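Local coordinates for Myo-inositol-1-phosphate synthase-related protein (Thermotoga maritima MSB8, PDB 3CIN) that binds nicotinamide-adenine-dinucleotide in a Rossmann-like domain and is related to the myo-inositol-1-phosphate synthases, though its own precise role is not established, at residues A[143-148]-A[258-263]; A[149-154]-A[166-171]. All coordinates share one frame; numbering follows the deposited sequence.

Interaction 1. Residues A[143-148]-A[258-263]; sequences CTTEAF and LALTDD. With NAD (nicotinamide-adenine-dinucleotide), chain F.
In the wall of the NAD pocket, the loop 143-148 has the bound NAD on one side and, on the other, Ala259 and Leu260, which meet it by van der Waals contact, with no hydrogen bond between the two segments. Thr144 divides its side chain between the two: CG2 presses on the methyl of Ala259 at 3.3 Å, tighter than carbon atoms usually sit, while OG1 turns to the adenine, 3.0 Å from NAD C8A. With CG2 anti to the backbone N (OG1 at chi1 -63°), the methyl and the hydroxyl are sent to different neighbours. Leu260 makes its closest contacts with CD2, 3.5 Å from Thr145 O and equally close to Ala147 N, lying against the backbone between these residues, while CD1 lies 4.0 Å from Glu146 O. The hydroxyl of Thr145 meets the nicotinamide ribose, where NAD O2D donates a hydrogen bond of 2.7 Å to Thr145 OG1; the same hydroxyl is also hydrogen-bonded to Asp256, just before 258-263. NAD O3D gives its proton to Cys143 O, 2.8 Å away, so both ribose hydroxyls are tied to this one loop. The loop leaves strand 138-141 of the parallel sheet and runs on to helix 154-162, the carboxylate of Glu146 is hydrogen-bonded to Thr197 and Thr172, and 258-263 leads into helix 262-272, whose Ser268 and Lys265 pack beside Ala147 and Leu260.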
loop_
_atom_site.group_PDB
_atom_site.type_symbol
_atom_site.label_atom_id
_atom_site.label_comp_id
_atom_site.label_asym_id
_atom_site.label_seq_id
_atom_site.Cartn_x
_atom_site.Cartn_y
_atom_site.Cartn_z
ATOM N N CYS A 143 -5.939 -32.212 -1.389
ATOM C CA CYS A 143 -5.049 -32.631 -2.465
ATOM C C CYS A 143 -4.620 -31.454 -3.357
ATOM O O CYS A 143 -5.274 -30.433 -3.379
ATOM C CB CYS A 143 -5.689 -33.707 -3.359
ATOM S SG CYS A 143 -5.920 -35.255 -2.495
ATOM N N THR A 144 -3.512 -31.641 -4.084
ATOM C CA THR A 144 -2.964 -30.724 -5.071
ATOM C C THR A 144 -4.055 -30.239 -6.027
ATOM O O THR A 144 -4.913 -30.987 -6.450
ATOM C CB THR A 144 -1.853 -31.442 -5.875
ATOM O OG1 THR A 144 -0.771 -31.805 -4.990
ATOM C CG2 THR A 144 -1.300 -30.619 -7.042
ATOM N N THR A 145 -4.038 -28.943 -6.329
ATOM C CA THR A 145 -4.949 -28.374 -7.333
ATOM C C THR A 145 -4.887 -29.105 -8.677
ATOM O O THR A 145 -3.818 -29.485 -9.134
ATOM C CB THR A 145 -4.577 -26.868 -7.557
ATOM O OG1 THR A 145 -4.469 -26.183 -6.303
ATOM C CG2 THR A 145 -5.577 -26.158 -8.384
ATOM N N GLU A 146 -6.054 -29.218 -9.356
ATOM C CA GLU A 146 -6.298 -30.123 -10.483
ATOM C C GLU A 146 -6.877 -29.407 -11.681
ATOM O O GLU A 146 -7.652 -28.456 -11.523
ATOM C CB GLU A 146 -7.321 -31.202 -10.160
ATOM C CG GLU A 146 -6.991 -32.007 -8.921
ATOM C CD GLU A 146 -8.145 -32.806 -8.396
ATOM O OE1 GLU A 146 -9.303 -32.503 -8.734
ATOM O OE2 GLU A 146 -7.875 -33.718 -7.600
ATOM N N ALA A 147 -6.431 -29.814 -12.868
ATOM C CA ALA A 147 -7.073 -29.361 -14.117
ATOM C C ALA A 147 -8.310 -30.266 -14.322
ATOM O O ALA A 147 -8.185 -31.369 -14.839
ATOM C CB ALA A 147 -6.119 -29.500 -15.275
ATOM N N PHE A 148 -9.490 -29.811 -13.907
ATOM C CA PHE A 148 -10.701 -30.647 -13.887
ATOM C C PHE A 148 -11.681 -30.110 -14.910
ATOM O O PHE A 148 -11.586 -28.938 -15.344
ATOM C CB PHE A 148 -11.354 -30.643 -12.513
ATOM C CG PHE A 148 -11.957 -29.308 -12.130
ATOM C CD1 PHE A 148 -11.166 -28.292 -11.668
ATOM C CD2 PHE A 148 -13.321 -29.049 -12.314
ATOM C CE1 PHE A 148 -11.698 -27.040 -11.393
ATOM C CE2 PHE A 148 -13.846 -27.814 -12.028
ATOM C CZ PHE A 148 -13.065 -26.827 -11.565
ATOM N N LEU A 258 2.582 -24.368 -8.694
ATOM C CA LEU A 258 3.140 -24.810 -9.952
ATOM C C LEU A 258 2.470 -26.097 -10.483
ATOM O O LEU A 258 2.913 -26.658 -11.488
ATOM C CB LEU A 258 4.612 -25.089 -9.769
ATOM C CG LEU A 258 5.464 -23.912 -9.298
ATOM C CD1 LEU A 258 6.835 -24.412 -8.839
ATOM C CD2 LEU A 258 5.542 -22.861 -10.382
ATOM N N ALA A 259 1.401 -26.528 -9.833
ATOM C CA ALA A 259 0.771 -27.817 -10.134
ATOM C C ALA A 259 0.219 -27.936 -11.552
ATOM O O ALA A 259 0.308 -29.009 -12.138
ATOM C CB ALA A 259 -0.313 -28.160 -9.078
ATOM N N LEU A 260 -0.263 -26.837 -12.131
ATOM C CA LEU A 260 -0.993 -26.899 -13.377
ATOM C C LEU A 260 -0.088 -26.322 -14.494
ATOM O O LEU A 260 0.600 -25.311 -14.297
ATOM C CB LEU A 260 -2.312 -26.065 -13.314
ATOM C CG LEU A 260 -3.443 -26.507 -12.374
ATOM C CD1 LEU A 260 -4.842 -25.948 -12.814
ATOM C CD2 LEU A 260 -3.473 -27.952 -12.259
ATOM N N THR A 261 -0.091 -26.976 -15.643
ATOM C CA THR A 261 0.549 -26.417 -16.821
ATOM C C THR A 261 -0.287 -25.245 -17.334
ATOM O O THR A 261 -1.409 -25.054 -16.898
ATOM C CB THR A 261 0.663 -27.453 -17.911
ATOM O OG1 THR A 261 -0.632 -28.028 -18.128
ATOM C CG2 THR A 261 1.646 -28.565 -17.502
ATOM N N ASP A 262 0.259 -24.450 -18.248
ATOM C CA ASP A 262 -0.558 -23.443 -18.926
ATOM C C ASP A 262 -1.771 -24.099 -19.623
ATOM O O ASP A 262 -2.888 -23.583 -19.551
ATOM C CB ASP A 262 0.292 -22.610 -19.916
ATOM C CG ASP A 262 0.960 -21.394 -19.241
ATOM O OD1 ASP A 262 0.966 -21.309 -17.981
ATOM O OD2 ASP A 262 1.467 -20.507 -19.967
ATOM N N ASP A 263 -1.553 -25.256 -20.238
ATOM C CA ASP A 263 -2.634 -26.018 -20.861
ATOM C C ASP A 263 -3.729 -26.452 -19.860
ATOM O O ASP A 263 -4.926 -26.271 -20.116
ATOM C CB ASP A 263 -2.066 -27.254 -21.580
ATOM C CG ASP A 263 -1.528 -26.943 -23.006
ATOM O OD1 ASP A 263 -1.353 -25.753 -23.381
ATOM O OD2 ASP A 263 -1.283 -27.914 -23.757
HETATM P PA NAD F . 0.420 -29.013 -0.775
HETATM O O1A NAD F . 1.344 -28.582 0.333
HETATM O O2A NAD F . 1.161 -29.271 -2.051
HETATM O O5B NAD F . -0.197 -30.376 -0.302
HETATM C C5B NAD F . -0.917 -31.204 -1.212
HETATM C C4B NAD F . -0.709 -32.642 -0.770
HETATM O O4B NAD F . -1.590 -33.479 -1.502
HETATM C C3B NAD F . 0.698 -33.185 -0.987
HETATM O O3B NAD F . 1.146 -33.917 0.142
HETATM C C2B NAD F . 0.544 -34.107 -2.189
HETATM O O2B NAD F . 1.575 -35.052 -2.277
HETATM C C1B NAD F . -0.848 -34.644 -1.940
HETATM N N9A NAD F . -1.531 -35.192 -3.115
HETATM C C8A NAD F . -1.478 -34.639 -4.390
HETATM N N7A NAD F . -2.359 -35.361 -5.166
HETATM C C5A NAD F . -2.914 -36.339 -4.378
HETATM C C6A NAD F . -3.782 -37.396 -4.661
HETATM N N6A NAD F . -4.347 -37.582 -5.896
HETATM N N1A NAD F . -4.178 -38.188 -3.601
HETATM C C2A NAD F . -3.660 -37.978 -2.335
HETATM N N3A NAD F . -2.739 -36.989 -2.057
HETATM C C4A NAD F . -2.387 -36.199 -3.092
HETATM O O3 NAD F . -0.744 -27.972 -0.976
HETATM P PN NAD F . -1.490 -27.183 0.168
HETATM O O1N NAD F . -0.924 -25.804 0.218
HETATM O O2N NAD F . -1.649 -28.037 1.382
HETATM O O5D NAD F . -2.925 -26.989 -0.495
HETATM C C5D NAD F . -3.819 -28.075 -0.581
HETATM C C4D NAD F . -5.014 -27.742 -1.468
HETATM O O4D NAD F . -5.782 -26.761 -0.825
HETATM C C3D NAD F . -4.687 -27.228 -2.861
HETATM O O3D NAD F . -5.654 -27.743 -3.813
HETATM C C2D NAD F . -4.935 -25.736 -2.702
HETATM O O2D NAD F . -5.316 -25.120 -3.936
HETATM C C1D NAD F . -6.113 -25.762 -1.753
HETATM N N1N NAD F . -6.310 -24.493 -1.056
HETATM C C2N NAD F . -5.343 -24.007 -0.274
HETATM C C3N NAD F . -5.652 -22.786 0.384
HETATM C C7N NAD F . -4.739 -22.352 1.437
HETATM O O7N NAD F . -3.613 -23.110 1.606
HETATM N N7N NAD F . -5.031 -21.271 2.178
HETATM C C4N NAD F . -6.855 -22.129 0.214
HETATM C C5N NAD F . -7.814 -22.648 -0.607
HETATM C C6N NAD F . -7.519 -23.869 -1.229
#

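Interaction 2. Residues A[149-154]-A[166-171]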
loop_
_atom_site.group_PDB
_atom_site.type_symbol
_atom_site.label_atom_id
_atom_site.label_comp_id
_atom_site.label_asym_id
_atom_site.label_seq_id
_atom_site.Cartn_x
_atom_site.Cartn_y
_atom_site.Cartn_z
ATOM N N VAL A 149 -12.622 -30.967 -15.266
ATOM C CA VAL A 149 -13.799 -30.578 -16.028
ATOM C C VAL A 149 -14.996 -31.270 -15.364
ATOM O O VAL A 149 -14.990 -32.483 -15.222
ATOM C CB VAL A 149 -13.700 -31.072 -17.479
ATOM C CG1 VAL A 149 -15.054 -30.883 -18.225
ATOM C CG2 VAL A 149 -12.518 -30.392 -18.201
ATOM N N PRO A 150 -15.987 -30.508 -14.923
ATOM C CA PRO A 150 -17.132 -31.152 -14.288
ATOM C C PRO A 150 -17.980 -31.982 -15.264
ATOM O O PRO A 150 -17.887 -31.871 -16.512
ATOM C CB PRO A 150 -17.964 -29.960 -13.749
ATOM C CG PRO A 150 -17.707 -28.903 -14.706
ATOM C CD PRO A 150 -16.191 -29.064 -15.081
ATOM N N PHE A 151 -18.820 -32.826 -14.658
ATOM C CA PHE A 151 -19.717 -33.725 -15.386
ATOM C C PHE A 151 -21.099 -33.139 -15.653
ATOM O O PHE A 151 -21.616 -33.245 -16.749
ATOM C CB PHE A 151 -19.840 -35.079 -14.691
ATOM C CG PHE A 151 -18.579 -35.862 -14.735
ATOM C CD1 PHE A 151 -18.252 -36.589 -15.842
ATOM C CD2 PHE A 151 -17.652 -35.743 -13.738
ATOM C CE1 PHE A 151 -17.063 -37.271 -15.907
ATOM C CE2 PHE A 151 -16.484 -36.459 -13.801
ATOM C CZ PHE A 151 -16.184 -37.197 -14.889
ATOM N N GLY A 152 -21.733 -32.582 -14.640
ATOM C CA GLY A 152 -23.071 -32.055 -14.801
ATOM C C GLY A 152 -24.158 -33.115 -14.711
ATOM O O GLY A 152 -25.153 -32.917 -14.012
ATOM N N ASN A 153 -23.980 -34.221 -15.442
ATOM C CA ASN A 153 -24.885 -35.349 -15.415
ATOM C C ASN A 153 -24.188 -36.495 -14.726
ATOM O O ASN A 153 -23.097 -36.876 -15.115
ATOM C CB ASN A 153 -25.249 -35.800 -16.826
ATOM C CG ASN A 153 -26.176 -34.833 -17.493
ATOM O OD1 ASN A 153 -27.100 -34.338 -16.843
ATOM N ND2 ASN A 153 -25.894 -34.475 -18.756
ATOM N N LYS A 154 -24.846 -37.053 -13.719
ATOM C CA LYS A 154 -24.327 -38.202 -12.995
ATOM C C LYS A 154 -23.952 -39.373 -13.923
ATOM O O LYS A 154 -22.935 -40.032 -13.696
ATOM C CB LYS A 154 -25.395 -38.692 -12.014
ATOM C CG LYS A 154 -24.888 -39.784 -11.144
ATOM C CD LYS A 154 -25.718 -39.920 -9.909
ATOM C CE LYS A 154 -27.161 -40.154 -10.188
ATOM N NZ LYS A 154 -27.393 -41.576 -10.505
ATOM N N LYS A 166 -9.289 -42.753 -17.166
ATOM C CA LYS A 166 -8.337 -42.011 -16.368
ATOM C C LYS A 166 -8.063 -40.631 -16.934
ATOM O O LYS A 166 -7.952 -39.673 -16.156
ATOM C CB LYS A 166 -7.030 -42.791 -16.246
ATOM C CG LYS A 166 -7.133 -44.027 -15.428
ATOM C CD LYS A 166 -5.764 -44.746 -15.452
ATOM C CE LYS A 166 -5.856 -46.207 -15.241
ATOM N NZ LYS A 166 -4.489 -46.800 -15.006
ATOM N N GLU A 167 -8.002 -40.496 -18.257
ATOM C CA GLU A 167 -7.752 -39.193 -18.873
ATOM C C GLU A 167 -8.867 -38.197 -18.586
ATOM O O GLU A 167 -8.638 -36.977 -18.627
ATOM C CB GLU A 167 -7.594 -39.320 -20.399
ATOM N N ARG A 168 -10.070 -38.698 -18.287
ATOM C CA ARG A 168 -11.243 -37.809 -18.033
ATOM C C ARG A 168 -11.357 -37.292 -16.585
ATOM O O ARG A 168 -11.924 -36.240 -16.339
ATOM C CB ARG A 168 -12.519 -38.595 -18.380
ATOM C CG ARG A 168 -13.837 -37.854 -18.170
ATOM C CD ARG A 168 -13.958 -36.615 -19.012
ATOM N NE ARG A 168 -15.137 -35.789 -18.741
ATOM C CZ ARG A 168 -15.235 -34.897 -17.763
ATOM N NH1 ARG A 168 -14.239 -34.706 -16.895
ATOM N NH2 ARG A 168 -16.341 -34.186 -17.644
ATOM N N LEU A 169 -10.856 -38.070 -15.635
ATOM C CA LEU A 169 -11.122 -37.871 -14.227
ATOM C C LEU A 169 -9.952 -37.230 -13.493
ATOM O O LEU A 169 -8.800 -37.371 -13.912
ATOM C CB LEU A 169 -11.402 -39.210 -13.592
ATOM C CG LEU A 169 -12.811 -39.758 -13.848
ATOM C CD1 LEU A 169 -12.830 -41.262 -13.672
ATOM C CD2 LEU A 169 -13.817 -39.086 -12.919
ATOM N N THR A 170 -10.255 -36.520 -12.423
ATOM C CA THR A 170 -9.229 -36.110 -11.478
ATOM C C THR A 170 -9.344 -36.934 -10.192
ATOM O O THR A 170 -10.357 -37.581 -9.907
ATOM C CB THR A 170 -9.351 -34.638 -11.110
ATOM O OG1 THR A 170 -10.522 -34.429 -10.314
ATOM C CG2 THR A 170 -9.334 -33.779 -12.395
ATOM N N ALA A 171 -8.315 -36.838 -9.362
ATOM C CA ALA A 171 -8.301 -37.600 -8.107
ATOM C C ALA A 171 -9.466 -37.219 -7.209
ATOM O O ALA A 171 -10.108 -38.080 -6.631
ATOM C CB ALA A 171 -6.969 -37.416 -7.366
HETATM O O HOH W 1 -12.022 -33.832 -14.745
#
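The guanidinium of Arg168 lies flat on one face of the Phe151 ring, planes 11° apart, while Leu169 CD2 comes up at the ring's edge, 3.6 Å from Phe151 CZ. The stack is offset: Phe151 CE1 sits over the middle of the guanidinium, 3.5 Å from Arg168 CZ, and NH2 lies above the ring toward its rim. From CZ to the ring centroid is 4.0 Å, a cation-pi contact over the face. Around the edge of the guanidinium, near its plane, are the carbonyl oxygens of Val149 and Pro150. NH1 and NH2 grip Val149 O end-on from the same face of its carbonyl plane; the NH1 bond is the shorter and straighter, 2.9 Å at 159°, whereas NH2 stands well above that plane. NH2 adds a weak bond of 3.0 Å to Pro150 O. The arginine chain is bent at chi2 (61°), and the turn at its last torsion lays the guanidinium over the ring. Val149 CG1 also touches NH2, and a water accepts from Val149 N and lies 2.9 Å from Arg168 O, bridging the two backbones. Helix 154-162 supplies Leu157 and Ala160 against Phe151, and Gln173 bonds Val149 O as well. With its edge held by two carbonyls and a face laid on an aromatic ring, the guanidinium has its rotation fixed; its positive charge is probably eased by carbonyl dipoles and pi electrons.

The centres of interactions 1 and 2 lie about 14 Å apart, and one continuous loop, 143-154, supplies a segment to each. It leaves strand 138-141 of the parallel sheet: its first residues line the NAD pocket and meet 258-263 far along the chain, and its second half turns into helix 154-162 and meets 166-171 just beyond that helix. Interaction 2 is therefore a local closure within the much longer loop that interaction 1 closes. They touch directly where Glu146 OE1 lies 2.8 Å from Thr170 OG1, probably hydrogen-bonded, at the start of helix 171-186. The stretch that touches NAD is thereby continuous with a surface contact beside helices 154-162 and 171-186.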